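PDB 2RET: EpsJ from Vibrio vulnificus, which serves as a minor pseudopilin of the type 2 secretion system, binding the pseudopilin EpsI and probably forming part of the tip of the pseudopilus. Local coordinates for residues G83-V88 against R103-P108; E124-F129 against S150-L155; L18-R23 against P117-V122; R33-R38 against Y165-G170. All coordinates share one frame; numbering follows the deposited sequence. Where two conformers were deposited one is given.

Contact 1 of 4, residues G83-V88 against R103-P108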
loop_
_atom_site.group_PDB
_atom_site.type_symbol
_atom_site.label_atom_id
_atom_site.label_comp_id
_atom_site.label_asym_id
_atom_site.label_seq_id
_atom_site.Cartn_x
_atom_site.Cartn_y
_atom_site.Cartn_z
ATOM N N GLY B 83 -4.351 -7.831 6.173
ATOM C CA GLY B 83 -4.868 -7.282 7.439
ATOM C C GLY B 83 -5.706 -8.319 8.149
ATOM O O GLY B 83 -6.476 -8.993 7.512
ATOM N N GLU B 84 -5.491 -8.500 9.443
ATOM C CA GLU B 84 -6.337 -9.339 10.268
ATOM C C GLU B 84 -7.373 -8.441 10.947
ATOM O O GLU B 84 -7.009 -7.535 11.709
ATOM C CB GLU B 84 -5.471 -10.055 11.299
ATOM C CG GLU B 84 -6.029 -11.343 11.837
ATOM C CD GLU B 84 -6.243 -12.414 10.789
ATOM O OE1 GLU B 84 -5.549 -12.415 9.742
ATOM O OE2 GLU B 84 -7.130 -13.274 11.023
ATOM N N VAL B 85 -8.641 -8.660 10.625
ATOM C CA VAL B 85 -9.759 -7.873 11.162
ATOM C C VAL B 85 -10.279 -8.598 12.424
ATOM O O VAL B 85 -10.534 -9.821 12.402
ATOM C CB VAL B 85 -10.898 -7.664 10.107
ATOM C CG1 VAL B 85 -12.073 -6.853 10.689
ATOM C CG2 VAL B 85 -10.367 -6.981 8.822
ATOM N N THR B 86 -10.336 -7.855 13.534
ATOM C CA THR B 86 -10.911 -8.327 14.800
ATOM C C THR B 86 -12.211 -7.586 15.034
ATOM O O THR B 86 -12.661 -6.842 14.185
ATOM C CB THR B 86 -9.949 -8.091 15.987
ATOM O OG1 THR B 86 -9.646 -6.690 16.092
ATOM C CG2 THR B 86 -8.643 -8.953 15.826
ATOM N N LYS B 87 -12.864 -7.807 16.159
ATOM C CA LYS B 87 -14.154 -7.151 16.412
ATOM C C LYS B 87 -14.124 -6.669 17.856
ATOM O O LYS B 87 -13.584 -7.357 18.722
ATOM C CB LYS B 87 -15.292 -8.137 16.125
ATOM C CG LYS B 87 -16.699 -7.633 16.362
ATOM C CD LYS B 87 -17.722 -8.606 15.894
ATOM C CE LYS B 87 -17.925 -9.771 16.827
ATOM N NZ LYS B 87 -18.842 -10.744 16.182
ATOM N N VAL B 88 -14.602 -5.445 18.087
ATOM C CA VAL B 88 -14.588 -4.829 19.412
ATOM C C VAL B 88 -15.961 -4.147 19.701
ATOM O O VAL B 88 -16.666 -3.754 18.801
ATOM C CB VAL B 88 -13.463 -3.765 19.561
ATOM C CG1 VAL B 88 -12.109 -4.361 19.218
ATOM C CG2 VAL B 88 -13.775 -2.536 18.721
ATOM N N ARG B 103 -11.669 -12.068 18.607
ATOM C CA ARG B 103 -10.613 -12.357 17.640
ATOM C C ARG B 103 -11.107 -12.417 16.186
ATOM O O ARG B 103 -10.400 -11.995 15.284
ATOM C CB ARG B 103 -9.926 -13.674 18.039
ATOM C CG ARG B 103 -8.908 -14.210 17.070
ATOM C CD ARG B 103 -7.661 -13.359 16.961
ATOM N NE ARG B 103 -6.834 -13.913 15.885
ATOM C CZ ARG B 103 -6.980 -13.635 14.599
ATOM N NH1 ARG B 103 -7.891 -12.764 14.207
ATOM N NH2 ARG B 103 -6.199 -14.221 13.697
ATOM N N TYR B 104 -12.296 -12.963 15.965
ATOM C CA TYR B 104 -12.896 -13.060 14.630
ATOM C C TYR B 104 -14.145 -12.207 14.532
ATOM O O TYR B 104 -14.960 -12.222 15.454
ATOM C CB TYR B 104 -13.238 -14.526 14.301
ATOM C CG TYR B 104 -12.010 -15.393 14.381
ATOM C CD1 TYR B 104 -10.969 -15.259 13.440
ATOM C CD2 TYR B 104 -11.833 -16.290 15.431
ATOM C CE1 TYR B 104 -9.800 -16.029 13.539
ATOM C CE2 TYR B 104 -10.651 -17.052 15.540
ATOM C CZ TYR B 104 -9.653 -16.922 14.577
ATOM O OH TYR B 104 -8.497 -17.679 14.683
ATOM N N PRO B 105 -14.338 -11.499 13.407
ATOM C CA PRO B 105 -15.564 -10.703 13.257
ATOM C C PRO B 105 -16.844 -11.534 13.146
ATOM O O PRO B 105 -17.931 -11.013 13.389
ATOM C CB PRO B 105 -15.342 -9.934 11.942
ATOM C CG PRO B 105 -13.935 -10.178 11.539
ATOM C CD PRO B 105 -13.509 -11.456 12.189
ATOM N N ASP B 106 -16.721 -12.800 12.743
ATOM C CA ASP B 106 -17.863 -13.696 12.679
ATOM C C ASP B 106 -17.674 -14.739 13.751
ATOM O O ASP B 106 -16.824 -15.604 13.630
ATOM C CB ASP B 106 -18.008 -14.307 11.285
ATOM C CG ASP B 106 -18.282 -13.249 10.215
ATOM O OD1 ASP B 106 -18.840 -12.158 10.522
ATOM O OD2 ASP B 106 -17.926 -13.507 9.057
ATOM N N THR B 107 -18.485 -14.633 14.799
ATOM C CA THR B 107 -18.252 -15.316 16.055
ATOM C C THR B 107 -19.571 -15.918 16.604
ATOM O O THR B 107 -20.558 -15.179 16.781
ATOM C CB THR B 107 -17.664 -14.308 17.051
ATOM O OG1 THR B 107 -17.044 -14.995 18.138
ATOM C CG2 THR B 107 -18.728 -13.357 17.550
ATOM N N PRO B 108 -19.599 -17.251 16.874
ATOM C CA PRO B 108 -20.784 -17.909 17.432
ATOM C C PRO B 108 -21.318 -17.231 18.695
ATOM O O PRO B 108 -21.818 -17.913 19.594
ATOM C CB PRO B 108 -20.279 -19.318 17.772
ATOM C CG PRO B 108 -19.148 -19.543 16.866
ATOM C CD PRO B 108 -18.495 -18.211 16.676
#

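Contact 2 of 4, residues E124-F129 against S150-L155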
loop_
_atom_site.group_PDB
_atom_site.type_symbol
_atom_site.label_atom_id
_atom_site.label_comp_id
_atom_site.label_asym_id
_atom_site.label_seq_id
_atom_site.Cartn_x
_atom_site.Cartn_y
_atom_site.Cartn_z
ATOM N N GLU B 124 -22.604 7.423 31.125
ATOM C CA GLU B 124 -23.214 7.386 29.805
ATOM C C GLU B 124 -22.116 7.248 28.778
ATOM O O GLU B 124 -20.969 7.657 29.011
ATOM C CB GLU B 124 -24.047 8.661 29.544
ATOM C CG GLU B 124 -25.010 8.525 28.366
ATOM C CD GLU B 124 -25.808 9.788 28.067
ATOM O OE1 GLU B 124 -26.258 10.477 29.028
ATOM O OE2 GLU B 124 -26.006 10.079 26.855
ATOM N N LEU B 125 -22.508 6.578 27.696
ATOM C CA LEU B 125 -21.840 6.489 26.441
ATOM C C LEU B 125 -22.792 7.056 25.385
ATOM O O LEU B 125 -23.877 6.573 25.238
ATOM C CB LEU B 125 -21.524 5.007 26.130
ATOM C CG LEU B 125 -20.994 4.673 24.722
ATOM C CD1 LEU B 125 -19.660 5.351 24.491
ATOM C CD2 LEU B 125 -20.911 3.148 24.462
ATOM N N ASN B 126 -22.359 8.081 24.667
ATOM C CA ASN B 126 -23.069 8.582 23.502
ATOM C C ASN B 126 -22.166 8.747 22.263
ATOM O O ASN B 126 -21.087 9.286 22.342
ATOM C CB ASN B 126 -23.722 9.918 23.804
ATOM C CG ASN B 126 -24.728 10.323 22.731
ATOM O OD1 ASN B 126 -25.625 9.549 22.347
ATOM N ND2 ASN B 126 -24.569 11.533 22.227
ATOM N N VAL B 127 -22.659 8.314 21.121
ATOM C CA VAL B 127 -21.909 8.338 19.874
ATOM C C VAL B 127 -22.740 9.017 18.807
ATOM O O VAL B 127 -23.948 8.788 18.712
ATOM C CB VAL B 127 -21.482 6.924 19.424
ATOM C CG1 VAL B 127 -20.707 7.002 18.091
ATOM C CG2 VAL B 127 -20.558 6.235 20.494
ATOM N N ARG B 128 -22.080 9.883 18.032
ATOM C CA ARG B 128 -22.684 10.595 16.921
ATOM C C ARG B 128 -21.852 10.384 15.680
ATOM O O ARG B 128 -20.666 10.161 15.748
ATOM C CB ARG B 128 -22.810 12.058 17.230
ATOM C CG ARG B 128 -23.874 12.349 18.256
ATOM C CD ARG B 128 -23.564 13.615 18.992
ATOM N NE ARG B 128 -24.153 14.753 18.320
ATOM C CZ ARG B 128 -23.513 15.842 17.896
ATOM N NH1 ARG B 128 -22.192 16.006 18.050
ATOM N NH2 ARG B 128 -24.224 16.791 17.291
ATOM N N PHE B 129 -22.514 10.444 14.537
ATOM C CA PHE B 129 -21.951 10.051 13.281
ATOM C C PHE B 129 -22.098 11.218 12.335
ATOM O O PHE B 129 -23.192 11.794 12.196
ATOM C CB PHE B 129 -22.710 8.831 12.764
ATOM C CG PHE B 129 -22.840 7.734 13.782
ATOM C CD1 PHE B 129 -23.977 7.639 14.578
ATOM C CD2 PHE B 129 -21.810 6.824 13.971
ATOM C CE1 PHE B 129 -24.108 6.636 15.521
ATOM C CE2 PHE B 129 -21.918 5.813 14.924
ATOM C CZ PHE B 129 -23.080 5.706 15.688
ATOM N N SER B 150 -17.887 10.703 16.767
ATOM C CA SER B 150 -17.615 11.417 18.013
ATOM C C SER B 150 -18.117 10.496 19.118
ATOM O O SER B 150 -19.281 10.133 19.148
ATOM C CB SER B 150 -18.375 12.772 18.081
ATOM O OG SER B 150 -18.141 13.459 19.332
ATOM N N VAL B 151 -17.203 10.116 19.996
ATOM C CA VAL B 151 -17.486 9.283 21.138
ATOM C C VAL B 151 -17.446 10.178 22.368
ATOM O O VAL B 151 -16.418 10.748 22.680
ATOM C CB VAL B 151 -16.472 8.113 21.228
ATOM C CG1 VAL B 151 -16.796 7.221 22.470
ATOM C CG2 VAL B 151 -16.531 7.298 19.918
ATOM N N GLU B 152 -18.596 10.311 23.035
ATOM C CA GLU B 152 -18.705 11.078 24.259
ATOM C C GLU B 152 -18.982 10.211 25.495
ATOM O O GLU B 152 -19.869 9.407 25.501
ATOM C CB GLU B 152 -19.804 12.125 24.109
ATOM C CG GLU B 152 -19.914 13.047 25.316
ATOM C CD GLU B 152 -21.008 14.060 25.130
ATOM O OE1 GLU B 152 -22.207 13.664 25.224
ATOM O OE2 GLU B 152 -20.644 15.238 24.863
ATOM N N LEU B 153 -18.193 10.427 26.546
ATOM C CA LEU B 153 -18.371 9.800 27.861
ATOM C C LEU B 153 -18.786 10.857 28.866
ATOM O O LEU B 153 -18.291 11.964 28.839
ATOM C CB LEU B 153 -17.053 9.167 28.330
ATOM C CG LEU B 153 -16.402 8.178 27.348
ATOM C CD1 LEU B 153 -15.058 7.721 27.864
ATOM C CD2 LEU B 153 -17.334 7.009 27.167
ATOM N N THR B 154 -19.711 10.500 29.744
ATOM C CA THR B 154 -20.119 11.314 30.867
ATOM C C THR B 154 -19.539 10.607 32.103
ATOM O O THR B 154 -19.971 9.503 32.490
ATOM C CB THR B 154 -21.651 11.426 30.942
ATOM O OG1 THR B 154 -22.142 11.933 29.692
ATOM C CG2 THR B 154 -22.141 12.353 32.173
ATOM N N LEU B 155 -18.515 11.253 32.665
ATOM C CA LEU B 155 -17.883 10.832 33.882
ATOM C C LEU B 155 -18.548 11.510 35.094
ATOM O O LEU B 155 -18.941 12.669 35.044
ATOM C CB LEU B 155 -16.388 11.142 33.859
ATOM C CG LEU B 155 -15.496 10.718 32.687
ATOM C CD1 LEU B 155 -14.009 10.676 33.117
ATOM C CD2 LEU B 155 -15.942 9.418 32.051
HETATM O O HOH W 1 -20.878 11.915 20.952
#

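Contact 3 of 4, residues L18-R23 against P117-V122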
loop_
_atom_site.group_PDB
_atom_site.type_symbol
_atom_site.label_atom_id
_atom_site.label_comp_id
_atom_site.label_asym_id
_atom_site.label_seq_id
_atom_site.Cartn_x
_atom_site.Cartn_y
_atom_site.Cartn_z
ATOM N N LEU B 18 -6.640 9.892 36.930
ATOM C CA LEU B 18 -6.151 10.438 35.666
ATOM C C LEU B 18 -5.352 9.423 34.878
ATOM O O LEU B 18 -5.384 9.445 33.666
ATOM C CB LEU B 18 -5.262 11.678 35.867
ATOM C CG LEU B 18 -5.908 13.057 35.961
ATOM C CD1 LEU B 18 -4.782 14.098 36.034
ATOM C CD2 LEU B 18 -6.875 13.359 34.820
ATOM N N ASN B 19 -4.593 8.588 35.577
ATOM C CA ASN B 19 -3.881 7.455 34.987
ATOM C C ASN B 19 -4.832 6.415 34.366
ATOM O O ASN B 19 -4.590 5.893 33.285
ATOM C CB ASN B 19 -3.026 6.754 36.043
ATOM C CG ASN B 19 -1.722 7.520 36.398
ATOM O OD1 ASN B 19 -1.296 8.456 35.708
ATOM N ND2 ASN B 19 -1.097 7.105 37.488
ATOM N N GLU B 20 -5.923 6.126 35.062
ATOM C CA GLU B 20 -6.972 5.268 34.556
ATOM C C GLU B 20 -7.557 5.795 33.260
ATOM O O GLU B 20 -7.752 5.033 32.299
ATOM C CB GLU B 20 -8.066 5.111 35.603
ATOM C CG GLU B 20 -9.139 4.067 35.257
ATOM C CD GLU B 20 -10.357 4.182 36.152
ATOM O OE1 GLU B 20 -10.455 5.198 36.852
ATOM O OE2 GLU B 20 -11.213 3.275 36.162
ATOM N N LEU B 21 -7.844 7.092 33.250
ATOM C CA LEU B 21 -8.413 7.766 32.095
ATOM C C LEU B 21 -7.474 7.800 30.914
ATOM O O LEU B 21 -7.869 7.576 29.809
ATOM C CB LEU B 21 -8.776 9.195 32.475
ATOM C CG LEU B 21 -9.481 10.058 31.436
ATOM C CD1 LEU B 21 -10.609 9.261 30.702
ATOM C CD2 LEU B 21 -10.022 11.349 32.102
ATOM N N GLN B 22 -6.217 8.107 31.158
ATOM C CA GLN B 22 -5.185 8.025 30.112
ATOM C C GLN B 22 -5.175 6.636 29.465
ATOM O O GLN B 22 -5.133 6.523 28.261
ATOM C CB GLN B 22 -3.814 8.337 30.731
ATOM C CG GLN B 22 -2.856 9.186 29.921
ATOM C CD GLN B 22 -1.613 9.613 30.759
ATOM O OE1 GLN B 22 -1.733 10.038 31.929
ATOM N NE2 GLN B 22 -0.420 9.509 30.152
ATOM N N ARG B 23 -5.197 5.584 30.286
ATOM C CA ARG B 23 -5.274 4.215 29.793
ATOM C C ARG B 23 -6.483 3.935 28.927
ATOM O O ARG B 23 -6.355 3.314 27.882
ATOM C CB ARG B 23 -5.214 3.195 30.933
ATOM C CG ARG B 23 -3.821 2.901 31.375
ATOM C CD ARG B 23 -3.749 1.648 32.200
ATOM N NE ARG B 23 -4.621 1.746 33.344
ATOM C CZ ARG B 23 -4.296 2.320 34.499
ATOM N NH1 ARG B 23 -3.090 2.861 34.707
ATOM N NH2 ARG B 23 -5.198 2.359 35.457
ATOM N N PRO B 117 -12.646 -4.173 31.868
ATOM C CA PRO B 117 -13.066 -2.975 32.633
ATOM C C PRO B 117 -12.130 -1.808 32.386
ATOM O O PRO B 117 -11.036 -1.768 32.941
ATOM C CB PRO B 117 -12.988 -3.405 34.100
ATOM C CG PRO B 117 -12.483 -4.797 34.116
ATOM C CD PRO B 117 -12.212 -5.285 32.737
ATOM N N LEU B 118 -12.564 -0.848 31.580
ATOM C CA LEU B 118 -11.688 0.219 31.142
ATOM C C LEU B 118 -11.739 1.485 32.029
ATOM O O LEU B 118 -10.712 2.167 32.261
ATOM C CB LEU B 118 -12.061 0.558 29.700
ATOM C CG LEU B 118 -10.995 1.191 28.831
ATOM C CD1 LEU B 118 -9.628 0.405 28.872
ATOM C CD2 LEU B 118 -11.534 1.250 27.432
ATOM N N LEU B 119 -12.930 1.817 32.508
ATOM C CA LEU B 119 -13.115 3.081 33.206
ATOM C C LEU B 119 -14.351 3.062 34.107
ATOM O O LEU B 119 -15.468 2.913 33.651
ATOM C CB LEU B 119 -13.197 4.211 32.160
ATOM C CG LEU B 119 -13.013 5.671 32.515
ATOM C CD1 LEU B 119 -11.626 5.950 33.012
ATOM C CD2 LEU B 119 -13.332 6.476 31.237
ATOM N N SER B 120 -14.104 3.244 35.398
ATOM C CA SER B 120 -15.138 3.279 36.406
ATOM C C SER B 120 -15.787 4.657 36.444
ATOM O O SER B 120 -15.297 5.608 35.867
ATOM C CB SER B 120 -14.540 2.945 37.770
ATOM O OG SER B 120 -13.547 3.913 38.055
ATOM N N ASP B 121 -16.931 4.733 37.077
ATOM C CA ASP B 121 -17.687 5.979 37.183
ATOM C C ASP B 121 -17.930 6.685 35.844
ATOM O O ASP B 121 -17.664 7.891 35.691
ATOM C CB ASP B 121 -17.027 6.918 38.194
ATOM C CG ASP B 121 -17.223 6.462 39.641
ATOM O OD1 ASP B 121 -18.042 5.549 39.930
ATOM O OD2 ASP B 121 -16.548 7.047 40.500
ATOM N N VAL B 122 -18.455 5.913 34.890
ATOM C CA VAL B 122 -18.891 6.434 33.593
ATOM C C VAL B 122 -20.391 6.249 33.572
ATOM O O VAL B 122 -20.864 5.151 33.674
ATOM C CB VAL B 122 -18.203 5.706 32.415
ATOM C CG1 VAL B 122 -18.832 6.100 31.076
ATOM C CG2 VAL B 122 -16.714 6.052 32.399
HETATM O O HOH W 2 -8.270 2.237 32.269
#

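Contact 4 of 4, residues R33-R38 against Y165-G170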
loop_
_atom_site.group_PDB
_atom_site.type_symbol
_atom_site.label_atom_id
_atom_site.label_comp_id
_atom_site.label_asym_id
_atom_site.label_seq_id
_atom_site.Cartn_x
_atom_site.Cartn_y
_atom_site.Cartn_z
ATOM N N ARG B 33 -9.736 4.603 15.894
ATOM C CA ARG B 33 -8.941 5.039 14.761
ATOM C C ARG B 33 -8.684 3.919 13.720
ATOM O O ARG B 33 -8.212 4.209 12.618
ATOM C CB ARG B 33 -7.613 5.644 15.217
ATOM C CG ARG B 33 -7.726 6.964 15.941
ATOM C CD ARG B 33 -6.353 7.309 16.416
ATOM N NE ARG B 33 -6.186 8.518 17.217
ATOM C CZ ARG B 33 -5.922 9.732 16.733
ATOM N NH1 ARG B 33 -5.833 9.966 15.435
ATOM N NH2 ARG B 33 -5.725 10.732 17.579
ATOM N N GLN B 34 -8.970 2.672 14.077
ATOM C CA GLN B 34 -8.700 1.529 13.222
ATOM C C GLN B 34 -9.980 0.765 12.849
ATOM O O GLN B 34 -9.953 -0.452 12.613
ATOM C CB GLN B 34 -7.656 0.618 13.890
ATOM C CG GLN B 34 -6.333 1.377 14.142
ATOM C CD GLN B 34 -5.146 0.514 14.016
ATOM O OE1 GLN B 34 -4.438 0.514 12.989
ATOM N NE2 GLN B 34 -4.898 -0.250 15.052
ATOM N N ILE B 35 -11.073 1.503 12.737
ATOM C CA ILE B 35 -12.366 0.943 12.319
ATOM C C ILE B 35 -12.264 0.415 10.882
ATOM O O ILE B 35 -11.726 1.094 10.008
ATOM C CB ILE B 35 -13.524 1.994 12.409
ATOM C CG1 ILE B 35 -13.739 2.404 13.870
ATOM C CG2 ILE B 35 -14.853 1.431 11.824
ATOM C CD1 ILE B 35 -15.001 3.311 14.105
ATOM N N ALA B 36 -12.801 -0.783 10.653
ATOM C CA ALA B 36 -12.675 -1.442 9.365
ATOM C C ALA B 36 -14.020 -1.489 8.607
ATOM O O ALA B 36 -15.092 -1.657 9.193
ATOM C CB ALA B 36 -12.065 -2.845 9.540
ATOM N N LEU B 37 -13.923 -1.302 7.296
ATOM C CA LEU B 37 -15.012 -1.433 6.345
ATOM C C LEU B 37 -15.307 -2.917 6.148
ATOM O O LEU B 37 -14.961 -3.518 5.141
ATOM C CB LEU B 37 -14.628 -0.728 5.028
ATOM C CG LEU B 37 -15.754 -0.358 4.053
ATOM C CD1 LEU B 37 -16.776 0.522 4.728
ATOM C CD2 LEU B 37 -15.148 0.323 2.794
ATOM N N ARG B 38 -15.961 -3.499 7.148
ATOM C CA ARG B 38 -16.216 -4.940 7.220
ATOM C C ARG B 38 -17.499 -5.119 8.022
ATOM O O ARG B 38 -17.571 -4.727 9.181
ATOM C CB ARG B 38 -15.004 -5.663 7.857
ATOM C CG ARG B 38 -15.220 -7.078 8.446
ATOM C CD ARG B 38 -15.766 -8.073 7.439
ATOM N NE ARG B 38 -15.234 -9.443 7.572
ATOM C CZ ARG B 38 -15.856 -10.479 8.143
ATOM N NH1 ARG B 38 -17.054 -10.345 8.698
ATOM N NH2 ARG B 38 -15.264 -11.673 8.165
ATOM N N TYR B 165 -13.042 10.881 15.781
ATOM C CA TYR B 165 -12.155 10.001 15.043
ATOM C C TYR B 165 -12.601 9.924 13.593
ATOM O O TYR B 165 -13.808 9.867 13.327
ATOM C CB TYR B 165 -12.231 8.588 15.623
ATOM C CG TYR B 165 -11.980 8.457 17.093
ATOM C CD1 TYR B 165 -10.679 8.355 17.585
ATOM C CD2 TYR B 165 -13.036 8.377 17.992
ATOM C CE1 TYR B 165 -10.434 8.230 18.935
ATOM C CE2 TYR B 165 -12.815 8.247 19.338
ATOM C CZ TYR B 165 -11.509 8.145 19.806
ATOM O OH TYR B 165 -11.268 7.983 21.140
ATOM N N LEU B 166 -11.643 9.942 12.659
ATOM C CA LEU B 166 -11.967 9.812 11.230
ATOM C C LEU B 166 -11.895 8.362 10.813
ATOM O O LEU B 166 -11.145 7.615 11.378
ATOM C CB LEU B 166 -11.038 10.640 10.358
ATOM C CG LEU B 166 -10.956 12.145 10.642
ATOM C CD1 LEU B 166 -10.248 12.834 9.467
ATOM C CD2 LEU B 166 -12.288 12.776 10.908
ATOM N N THR B 167 -12.729 7.957 9.862
ATOM C CA THR B 167 -12.780 6.582 9.401
ATOM C C THR B 167 -12.108 6.467 8.068
ATOM O O THR B 167 -11.847 7.477 7.404
ATOM C CB THR B 167 -14.225 6.080 9.204
ATOM O OG1 THR B 167 -14.888 6.915 8.250
ATOM C CG2 THR B 167 -14.977 6.001 10.542
ATOM N N PRO B 168 -11.789 5.230 7.663
ATOM C CA PRO B 168 -11.252 5.066 6.295
ATOM C C PRO B 168 -12.306 5.257 5.196
ATOM O O PRO B 168 -13.491 4.929 5.381
ATOM C CB PRO B 168 -10.707 3.647 6.294
ATOM C CG PRO B 168 -11.530 2.921 7.329
ATOM C CD PRO B 168 -11.814 3.957 8.411
ATOM N N GLU B 169 -11.853 5.788 4.059
ATOM C CA GLU B 169 -12.730 5.995 2.907
ATOM C C GLU B 169 -12.936 4.676 2.188
ATOM O O GLU B 169 -12.039 3.818 2.173
ATOM C CB GLU B 169 -12.178 7.073 1.965
ATOM C CG GLU B 169 -11.992 8.421 2.678
ATOM C CD GLU B 169 -12.088 9.619 1.732
ATOM O OE1 GLU B 169 -13.200 9.848 1.187
ATOM O OE2 GLU B 169 -11.060 10.326 1.540
ATOM N N GLY B 170 -14.131 4.514 1.621
ATOM C CA GLY B 170 -14.477 3.336 0.823
ATOM C C GLY B 170 -15.933 2.923 0.938
ATOM O O GLY B 170 -16.582 3.136 1.968
HETATM O O HOH W 3 -8.208 7.059 11.734
HETATM O O HOH W 4 -11.654 4.871 12.231
#

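Contact 1 of 4, residues G83-V88 against R103-P108
Glu-84 and Arg-103 reach for each other from strand 83-88, inside the six-stranded sheet, and from the loop 103-108, their side chains crossing at about a right angle with carboxylate and guanidinium planes 86° apart. Each chain starts with CG anti to its backbone N and then bends at chi2, which brings the charged ends together. Arg-103 NH2 donates to Glu-84 OE2 over 3.0 Å; OE2 lies in the guanidinium plane, and NH1 adds a weak second bond to the same oxygen. Glu-84 OE1 is held by Asn-75. Over the centre of one guanidinium face sits Tyr-104 CE1, 3.7 Å above the plane.

Val-85 CG1 meets Pro-105 CG at 3.9 Å, again crosswise. Thr-86 CG2 lies 3.6 Å from Arg-103 O. Lys-87 points toward the loop, runs extended to CD past the proline and turns at chi3 (77°), so that NZ donates to Pro-105 O over 3.0 Å from above the carbonyl plane. Crossing the lysine obliquely, Thr-107 brings CG2 equally close to Lys-87 NZ, a tight 3.0 Å. Trp-102 adds a cation-pi partner to this ammonium.

The loop is thus tied to strand 79-93 by a salt bridge and an ammonium-to-carbonyl hydrogen bond, with the Val-85/Pro-105 contact between them. The well-aimed guanidinium meets one oxygen from above the carboxylate plane, not both in plane, which may weaken the pairing.

Contact 2 of 4, residues E124-F129 against S150-L155
Backbone hydrogen bonds carry this pairing of strands 124-129 and 150-155, whose axes approach to 4.8 Å and run antiparallel at 161°. Asn-126 and Glu-152 form a hydrogen-bonded pair: Asn-126 N donates to Glu-152 O at 2.9 Å and a nearly straight 179°, and Glu-152 N returns a bond to Asn-126 O close to the C=O axis. Arg-128 and Ser-150 make a second such pair, with both donors in the planes of the carbonyls they meet.

A water donates to Asn-126 O and to Ser-150 O, giving each carbonyl a further partner. Ser-150 O also receives a CA-H...O contact from Val-127 CA at 3.3 Å.

Apolar contacts gather on the face bearing Leu-125, Val-127, Val-151 and Leu-153. Leu-125 and Leu-153 lie side by side and point the same way, CD1 of the former 3.9 Å from CD2 of the latter, while Leu-125 CD1 also reaches Val-151 CG1 at 4.0 Å. Met-28 of helix 10-32 packs on Val-151 and Leu-153, and Trp-54 of the six-stranded sheet on Leu-125 and Val-127.

The other face carries polar side chains, with Glu-124 CB beside Thr-154 OG1. These strands belong to a four-stranded antiparallel sheet, consistent with a pilin-like fold.

Contact 3 of 4, residues L18-R23 against P117-V122
Glu-20 OE2 accepts the backbone N-H of Ser-120 over 3.0 Å, a bond that is nearly straight at 170°, though the donor meets the oxygen from above the carboxylate plane. Ser-120 OG stands 3.1 Å from the same Glu-20 OE2. The serine's first torsion sets OG between its own N and carbonyl carbon, which turns the hydroxyl to the same side as the amide. OE1 of Glu-20 has its partner in Arg-17, one turn earlier on the helix, whose NH1 forms a salt bridge with it and also donates to Ser-120 O. The glutamate thus lies between a cation and an amide, surroundings that would probably stabilise its charge.

To get there the Glu-20 chain leaves the helix with CG anti to the backbone N (chi1 -172°) and stays extended, passing obliquely over Leu-119. Helix 10-32 is the long N-terminal helix of a pilin-like fold, and here it crosses strand 117-119 at -114°, with 7.7 Å between the axes. Leu-118 and Leu-119 both face Leu-97, forming a classic beta bulge in the outermost strand of the sheet within this chain.

A water bridges the backbones, donating to Glu-20 O at 2.8 Å and to Leu-118 O. Beside the carboxylate, Leu-119 CD1 approaches Leu-21 CA, and its CD2 meets Leu-21 CD1 at 3.9 Å. Leu-21 also packs on Phe-16 of the EpsI chain, and Arg-23 NH1 makes a weak hydrogen bond to Val-115 O of the second EpsJ subunit.

Contact 4 of 4, residues R33-R38 against Y165-G170
Leu-166 O is gripped by two waters, each donating to it, at 3.0 Å and 2.9 Å. The first water also donates to Arg-33 O, while the second accepts a long, weak bond from Ile-35 N, so solvent joins the two backbones, 24° apart in direction.

Direct contacts are van der Waals ones, of carbons against a ring or carbonyl oxygens. Arg-33 leaves with CG anti to its carbonyl carbon (chi1 -69°) and runs extended to NE, crossing Tyr-165 at about a right angle; its CG lies 3.7 Å from CD1 of the ring. NE at the far end forms a salt bridge with Asp-29. Pro-168 brings CG to 3.2 Å from Ile-35 O. Leu-37, the centre of an inverse gamma turn, points its side chain toward the other segment, where CD2 sits 3.3 Å from Gly-170 O.

Ile-35 is buried against Ile-149 and Phe-68, one from each sheet, and Gln-34 and Ala-36 make backbone hydrogen bonds with Leu-71 and Ala-69 of strand 64-74. This is the linker after the N-terminal helix of a pilin-like fold, lodged between its two sheets and fastened to the end of strand 159-166 and the tail that follows it.

Overall arrangement
From the N terminus, helix 10-32 is met first by contact 3, which closes a long loop onto the end of strand 114-119 and so ties the helix to the six-stranded sheet. The linker 33-38 is taken up by contact 4, whose partner 165-170 comes near the C terminus; contacts 3 and 4 therefore cross. Contact 1, nested in both, closes a short loop from strand 79-93 round strand 96-102. Contact 2 closes the loop between strands 122-130 and 148-155 of the four-stranded sheet, nested in contact 4 and following contact 3 in series. Asp-106 of contact 1 pairs with Arg-38 of contact 4, and Leu-153 of contact 2 packs on Leu-119 of contact 3.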